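Local coordinates for AncCDT-1 (Synthetic construct, PDB 5T0W), which probably binds amino acids as an ancestral periplasmic-type solute-binding protein, a precursor of cyclohexadienyl dehydratase, and holds arginine in its ligand pocket, at residues 167-170 with 174-177; 58-63 with 221-226. All blocks are in the same frame, centred on the assembly; numbering follows the deposited sequence.

Contact 1: 167-170 with 174-177; sequences FQEV and RADA
Glu169 and Arg174 form the charged part of this contact, a salt bridge in which Arg174 NE gives its hydrogen to Glu169 OE1 at 2.9 Å. The carboxylate and guanidinium planes stand almost perpendicular, 89° apart. NE meets OE1 from above the carboxylate plane, 66° out of it, while the oxygen sits at the edge of the guanidinium, slightly tilted from its plane. Glu169 gets there with CG anti to its backbone N and a bend at the next bond, chi2 91°, which swings the acid over the start of the following loop. Its second oxygen, OE2, pairs with Arg158, so two arginines share the one carboxylate and would be expected to favour its ionised form.

Backbone polar contacts run beside the bridge. Ala175 N donates to Glu169 O at 3.0 Å, approaching above the carbonyl plane in a bent bond. The hydroxyl of Ser172 reaches the same oxygen. One residue further along, Val170 CA lies 3.5 Å from Ala175 O in a CA-H...O contact.

All this links the last turn of helix 163-171 to the entry of strand 177-181. Helix and strand belong to a beta-alpha-beta crossover that starts from strand 156-160 and passes over strand 135-139, which lies between its two parallel neighbours. The strand ends at Asp181, a residue of the arginine pocket.

The apolar contacts follow the same path. Arg174 CB rests 3.5 Å from Glu169 CG, and Ala175 CB lies 3.6 Å from that same carbon, so the aliphatic root of the acid meets both residues. Val170 turns its CG2 branch toward the strand, 3.9 Å from Ala177 CA, while the side chain of Ala177 packs on Ile113 and Val115 of strand 107-115.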
ATOM      1  N   PHE A 167     -10.953  -3.448  -9.205  1.00 34.69           N
ATOM      2  CA  PHE A 167     -11.402  -4.840  -9.126  1.00 34.97           C
ATOM      3  C   PHE A 167     -12.728  -4.993  -9.850  1.00 36.09           C
ATOM      4  O   PHE A 167     -12.872  -5.847 -10.717  1.00 36.03           O
ATOM      5  CB  PHE A 167     -11.499  -5.286  -7.653  1.00 36.24           C
ATOM      6  CG  PHE A 167     -12.095  -6.651  -7.453  1.00 37.00           C
ATOM      7  CD1 PHE A 167     -11.434  -7.790  -7.893  1.00 35.82           C
ATOM      8  CD2 PHE A 167     -13.317  -6.795  -6.821  1.00 39.66           C
ATOM      9  CE1 PHE A 167     -11.994  -9.049  -7.721  1.00 37.31           C
ATOM     10  CE2 PHE A 167     -13.883  -8.039  -6.645  1.00 41.12           C
ATOM     11  CZ  PHE A 167     -13.222  -9.170  -7.093  1.00 40.02           C
ATOM     12  N   GLN A 168     -13.680  -4.129  -9.536  1.00 38.23           N
ATOM     13  CA  GLN A 168     -14.988  -4.165 -10.188  1.00 40.23           C
ATOM     14  C   GLN A 168     -14.901  -4.002 -11.730  1.00 38.27           C
ATOM     15  O   GLN A 168     -15.621  -4.686 -12.464  1.00 39.74           O
ATOM     16  CB  GLN A 168     -15.907  -3.111  -9.562  1.00 43.47           C
ATOM     17  CG  GLN A 168     -17.309  -3.065 -10.159  1.00 46.58           C
ATOM     18  CD  GLN A 168     -18.337  -2.488  -9.193  1.00 50.04           C
ATOM     19  OE1 GLN A 168     -17.979  -1.944  -8.142  1.00 51.80           O
ATOM     20  NE2 GLN A 168     -19.607  -2.593  -9.552  1.00 51.78           N
ATOM     21  N   GLU A 169     -14.030  -3.114 -12.212  1.00 35.60           N
ATOM     22  CA  GLU A 169     -13.833  -2.949 -13.663  1.00 33.64           C
ATOM     23  C   GLU A 169     -13.380  -4.185 -14.381  1.00 32.87           C
ATOM     24  O   GLU A 169     -13.809  -4.430 -15.514  1.00 33.54           O
ATOM     25  CB  GLU A 169     -12.819  -1.866 -14.030  1.00 31.61           C
ATOM     26  CG  GLU A 169     -13.070  -1.358 -15.423  1.00 30.72           C
ATOM     27  CD  GLU A 169     -13.990  -0.182 -15.396  1.00 31.82           C
ATOM     28  OE1 GLU A 169     -14.959  -0.186 -14.583  1.00 33.07           O
ATOM     29  OE2 GLU A 169     -13.718   0.734 -16.179  1.00 31.20           O
ATOM     30  N   VAL A 170     -12.486  -4.943 -13.769  1.00 31.70           N
ATOM     31  CA  VAL A 170     -12.043  -6.157 -14.426  1.00 31.07           C
ATOM     32  C   VAL A 170     -13.105  -7.259 -14.346  1.00 31.78           C
ATOM     33  O   VAL A 170     -13.318  -7.988 -15.332  1.00 31.97           O
ATOM     34  CB  VAL A 170     -10.664  -6.629 -13.946  1.00 30.15           C
ATOM     35  CG1 VAL A 170     -10.722  -7.021 -12.495  1.00 31.69           C
ATOM     36  CG2 VAL A 170     -10.190  -7.799 -14.771  1.00 29.73           C
ATOM     37  N   ARG A 174     -15.153  -4.451 -18.159  1.00 27.56           N
ATOM     38  CA  ARG A 174     -14.792  -3.140 -18.705  1.00 26.88           C
ATOM     39  C   ARG A 174     -13.286  -2.948 -18.801  1.00 25.15           C
ATOM     40  O   ARG A 174     -12.812  -2.001 -19.443  1.00 24.74           O
ATOM     41  CB  ARG A 174     -15.414  -2.005 -17.910  1.00 28.02           C
ATOM     42  CG  ARG A 174     -16.912  -1.889 -18.114  1.00 30.04           C
ATOM     43  CD  ARG A 174     -17.438  -0.615 -17.482  1.00 31.67           C
ATOM     44  NE  ARG A 174     -17.426  -0.665 -16.014  1.00 32.52           N
ATOM     45  CZ  ARG A 174     -18.296  -1.353 -15.267  1.00 34.49           C
ATOM     46  NH1 ARG A 174     -19.246  -2.110 -15.808  1.00 35.57           N
ATOM     47  NH2 ARG A 174     -18.223  -1.303 -13.947  1.00 35.61           N
ATOM     48  N   ALA A 175     -12.553  -3.829 -18.142  1.00 24.29           N
ATOM     49  CA  ALA A 175     -11.122  -3.848 -18.263  1.00 22.98           C
ATOM     50  C   ALA A 175     -10.704  -5.264 -18.402  1.00 22.58           C
ATOM     51  O   ALA A 175     -11.380  -6.180 -17.910  1.00 23.06           O
ATOM     52  CB  ALA A 175     -10.461  -3.203 -17.054  1.00 22.80           C
ATOM     53  N   ASP A 176      -9.586  -5.453 -19.087  1.00 22.03           N
ATOM     54  CA  ASP A 176      -9.101  -6.801 -19.366  1.00 22.37           C
ATOM     55  C   ASP A 176      -8.266  -7.306 -18.228  1.00 21.96           C
ATOM     56  O   ASP A 176      -8.181  -8.493 -18.024  1.00 22.78           O
ATOM     57  CB  ASP A 176      -8.291  -6.818 -20.656  1.00 22.63           C
ATOM     58  CG  ASP A 176      -9.068  -6.282 -21.812  1.00 23.27           C
ATOM     59  OD1 ASP A 176      -9.965  -6.999 -22.299  1.00 24.19           O
ATOM     60  OD2 ASP A 176      -8.852  -5.110 -22.176  1.00 23.49           O
ATOM     61  N   ALA A 177      -7.659  -6.393 -17.477  1.00 21.31           N
ATOM     62  CA  ALA A 177      -6.804  -6.735 -16.379  1.00 20.90           C
ATOM     63  C   ALA A 177      -6.703  -5.599 -15.397  1.00 20.96           C
ATOM     64  O   ALA A 177      -7.089  -4.471 -15.715  1.00 21.03           O
ATOM     65  CB  ALA A 177      -5.435  -7.066 -16.907  1.00 20.78           C
TER

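Contact 2: 58-63 with 221-226; sequences KELGVK and LNWVNN
Trp223 sets its CG anti to the backbone N (chi1 -175°), which carries the indole out from helix 218-233 toward the end of helix 48-60; Glu59, with the same first torsion (chi1 175°), extends its aliphatic stem to meet it. Glu59 CG lies 3.6 Å from Trp223 NE1, approaching the ring obliquely. The backbone takes part as well: Glu59 O lies in the ring plane at its edge, 3.9 Å from Trp223 CZ2. Leu60 puts CD1 over one face of the indole, although it is modelled too close, so its exact position is doubtful.

Helix 48-60 ends here in a Schellman motif at Gly61, whose positive phi turns the chain toward strand 63-68 of the parallel sheet. Leu16 of helix 15-22 touches both Leu60 and Trp223, making this a meeting place of three helices. With an alanine in place of the tryptophan, the stem of Glu59 and Leu16 would probably lose the ring they pack on, leaving a gap between helices 48-60 and 218-233.

No hydrogen bond or salt bridge crosses between 58-63 and 221-226; apolar packing around one indole gives the pair no directional bond, and shape and burial carry the contact.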
ATOM      1  N   LYS A  58       1.629   2.075  21.100  1.00 26.62           N
ATOM      2  CA  LYS A  58       2.029   1.494  22.392  1.00 27.72           C
ATOM      3  C   LYS A  58       3.468   1.893  22.777  1.00 27.50           C
ATOM      4  O   LYS A  58       3.683   2.498  23.826  1.00 28.23           O
ATOM      5  CB  LYS A  58       1.891  -0.035  22.393  1.00 28.36           C
ATOM      6  N   GLU A  59       4.430   1.622  21.894  1.00 26.60           N
ATOM      7  CA  GLU A  59       5.819   2.035  22.077  1.00 26.48           C
ATOM      8  C   GLU A  59       5.924   3.504  22.506  1.00 26.53           C
ATOM      9  O   GLU A  59       6.686   3.855  23.409  1.00 27.24           O
ATOM     10  CB  GLU A  59       6.573   1.817  20.764  1.00 25.45           C
ATOM     11  CG  GLU A  59       8.010   2.302  20.720  1.00 25.38           C
ATOM     12  CD  GLU A  59       9.045   1.208  20.861  1.00 25.95           C
ATOM     13  OE1 GLU A  59       8.708   0.033  21.155  1.00 26.55           O
ATOM     14  OE2 GLU A  59      10.232   1.547  20.659  1.00 25.98           O
ATOM     15  N   LEU A  60       5.148   4.354  21.835  1.00 25.95           N
ATOM     16  CA  LEU A  60       5.142   5.803  22.068  1.00 26.13           C
ATOM     17  C   LEU A  60       4.441   6.209  23.374  1.00 27.53           C
ATOM     18  O   LEU A  60       4.456   7.386  23.734  1.00 28.02           O
ATOM     19  CB  LEU A  60       4.411   6.498  20.900  1.00 25.38           C
ATOM     20  CG  LEU A  60       5.085   7.435  19.897  1.00 24.74           C
ATOM     21  CD1 LEU A  60       6.564   7.228  19.781  1.00 24.54           C
ATOM     22  CD2 LEU A  60       4.431   7.264  18.534  1.00 23.91           C
ATOM     23  N   GLY A  61       3.770   5.269  24.031  1.00 28.50           N
ATOM     24  CA  GLY A  61       2.920   5.587  25.184  1.00 30.06           C
ATOM     25  C   GLY A  61       1.685   6.439  24.861  1.00 30.48           C
ATOM     26  O   GLY A  61       1.235   7.236  25.686  1.00 31.59           O
ATOM     27  N   VAL A  62       1.098   6.260  23.675  1.00 29.94           N
ATOM     28  CA  VAL A  62      -0.060   7.065  23.286  1.00 30.44           C
ATOM     29  C   VAL A  62      -1.141   6.245  22.582  1.00 30.53           C
ATOM     30  O   VAL A  62      -0.934   5.091  22.221  1.00 29.97           O
ATOM     31  CB  VAL A  62       0.359   8.206  22.350  1.00 29.72           C
ATOM     32  CG1 VAL A  62       1.397   9.091  23.022  1.00 30.04           C
ATOM     33  CG2 VAL A  62       0.891   7.657  21.019  1.00 28.31           C
ATOM     34  N   LYS A  63      -2.303   6.875  22.419  1.00 31.44           N
ATOM     35  CA  LYS A  63      -3.400   6.300  21.677  1.00 31.76           C
ATOM     36  C   LYS A  63      -3.174   6.489  20.195  1.00 30.68           C
ATOM     37  O   LYS A  63      -2.417   7.343  19.765  1.00 29.95           O
ATOM     38  CB  LYS A  63      -4.726   6.941  22.095  1.00 33.27           C
ATOM     39  N   LEU A 221      11.893   9.848  12.960  1.00 21.17           N
ATOM     40  CA  LEU A 221      12.430   8.824  12.053  1.00 20.83           C
ATOM     41  C   LEU A 221      13.254   7.774  12.792  1.00 20.21           C
ATOM     42  O   LEU A 221      13.071   6.578  12.590  1.00 19.81           O
ATOM     43  CB  LEU A 221      13.271   9.452  10.944  1.00 21.49           C
ATOM     44  CG  LEU A 221      13.786   8.462   9.896  1.00 21.77           C
ATOM     45  CD1 LEU A 221      12.665   7.589   9.358  1.00 21.53           C
ATOM     46  CD2 LEU A 221      14.492   9.175   8.747  1.00 22.63           C
ATOM     47  N   ASN A 222      14.157   8.241  13.653  1.00 20.12           N
ATOM     48  CA  ASN A 222      14.984   7.335  14.469  1.00 19.95           C
ATOM     49  C   ASN A 222      14.123   6.483  15.382  1.00 19.19           C
ATOM     50  O   ASN A 222      14.367   5.299  15.548  1.00 19.16           O
ATOM     51  CB  ASN A 222      15.991   8.122  15.283  1.00 20.57           C
ATOM     52  CG  ASN A 222      16.989   8.859  14.406  1.00 21.38           C
ATOM     53  OD1 ASN A 222      17.153   8.551  13.223  1.00 21.63           O
ATOM     54  ND2 ASN A 222      17.664   9.846  14.987  1.00 22.00           N
ATOM     55  N   TRP A 223      13.093   7.101  15.943  1.00 18.60           N
ATOM     56  CA  TRP A 223      12.203   6.404  16.858  1.00 18.25           C
ATOM     57  C   TRP A 223      11.496   5.268  16.130  1.00 17.99           C
ATOM     58  O   TRP A 223      11.555   4.101  16.544  1.00 18.21           O
ATOM     59  CB  TRP A 223      11.171   7.378  17.401  1.00 18.18           C
ATOM     60  CG  TRP A 223      10.336   6.787  18.406  1.00 18.23           C
ATOM     61  CD1 TRP A 223       9.372   5.840  18.221  1.00 18.22           C
ATOM     62  CD2 TRP A 223      10.369   7.077  19.807  1.00 18.58           C
ATOM     63  NE1 TRP A 223       8.793   5.531  19.429  1.00 18.69           N
ATOM     64  CE2 TRP A 223       9.396   6.275  20.414  1.00 18.90           C
ATOM     65  CE3 TRP A 223      11.130   7.949  20.606  1.00 18.80           C
ATOM     66  CZ2 TRP A 223       9.178   6.297  21.758  1.00 19.55           C
ATOM     67  CZ3 TRP A 223      10.897   7.976  21.938  1.00 19.36           C
ATOM     68  CH2 TRP A 223       9.925   7.159  22.509  1.00 19.76           C
ATOM     69  N   VAL A 224      10.885   5.605  15.002  1.00 17.65           N
ATOM     70  CA  VAL A 224      10.249   4.608  14.161  1.00 17.49           C
ATOM     71  C   VAL A 224      11.243   3.485  13.818  1.00 17.59           C
ATOM     72  O   VAL A 224      10.938   2.309  14.018  1.00 17.73           O
ATOM     73  CB  VAL A 224       9.682   5.231  12.865  1.00 17.42           C
ATOM     74  CG1 VAL A 224       9.182   4.155  11.910  1.00 17.46           C
ATOM     75  CG2 VAL A 224       8.556   6.185  13.191  1.00 17.57           C
ATOM     76  N   ASN A 225      12.424   3.842  13.321  1.00 17.70           N
ATOM     77  CA  ASN A 225      13.379   2.818  12.949  1.00 18.06           C
ATOM     78  C   ASN A 225      13.783   1.982  14.150  1.00 18.62           C
ATOM     79  O   ASN A 225      13.895   0.773  14.035  1.00 19.04           O
ATOM     80  CB  ASN A 225      14.612   3.383  12.245  1.00 18.27           C
ATOM     81  CG  ASN A 225      14.330   3.763  10.807  1.00 18.28           C
ATOM     82  OD1 ASN A 225      13.513   3.132  10.117  1.00 18.17           O
ATOM     83  ND2 ASN A 225      14.956   4.833  10.361  1.00 18.55           N
ATOM     84  N   ASN A 226      13.992   2.613  15.299  1.00 19.04           N
ATOM     85  CA  ASN A 226      14.367   1.871  16.457  1.00 19.83           C
ATOM     86  C   ASN A 226      13.265   0.863  16.791  1.00 20.27           C
ATOM     87  O   ASN A 226      13.545  -0.303  17.076  1.00 20.82           O
ATOM     88  CB  ASN A 226      14.607   2.808  17.661  1.00 20.00           C
ATOM     89  CG  ASN A 226      15.942   3.525  17.598  1.00 20.26           C
ATOM     90  OD1 ASN A 226      16.883   3.068  16.944  1.00 20.57           O
ATOM     91  ND2 ASN A 226      16.043   4.642  18.319  1.00 20.35           N
TER

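How the contacts relate
From the N terminus the chain first reaches 58-63, at the end of helix 48-60 beside the parallel sheet. It then adds strands 63-68 and 85-86 to that sheet, crosses to the mixed sheet and there passes through 167-170 and 174-177, where contact 1 closes a short loop of three residues. Only at 221-226, on helix 218-233, does contact 2 close its own loop, spanning 157 residues and enclosing contact 1 entirely. The long closure brings a late helix back against an early one; the short one joins a helix to the next strand. Their centres are about 40 Å apart, on opposite sides of the chain's centre, and the two do not touch.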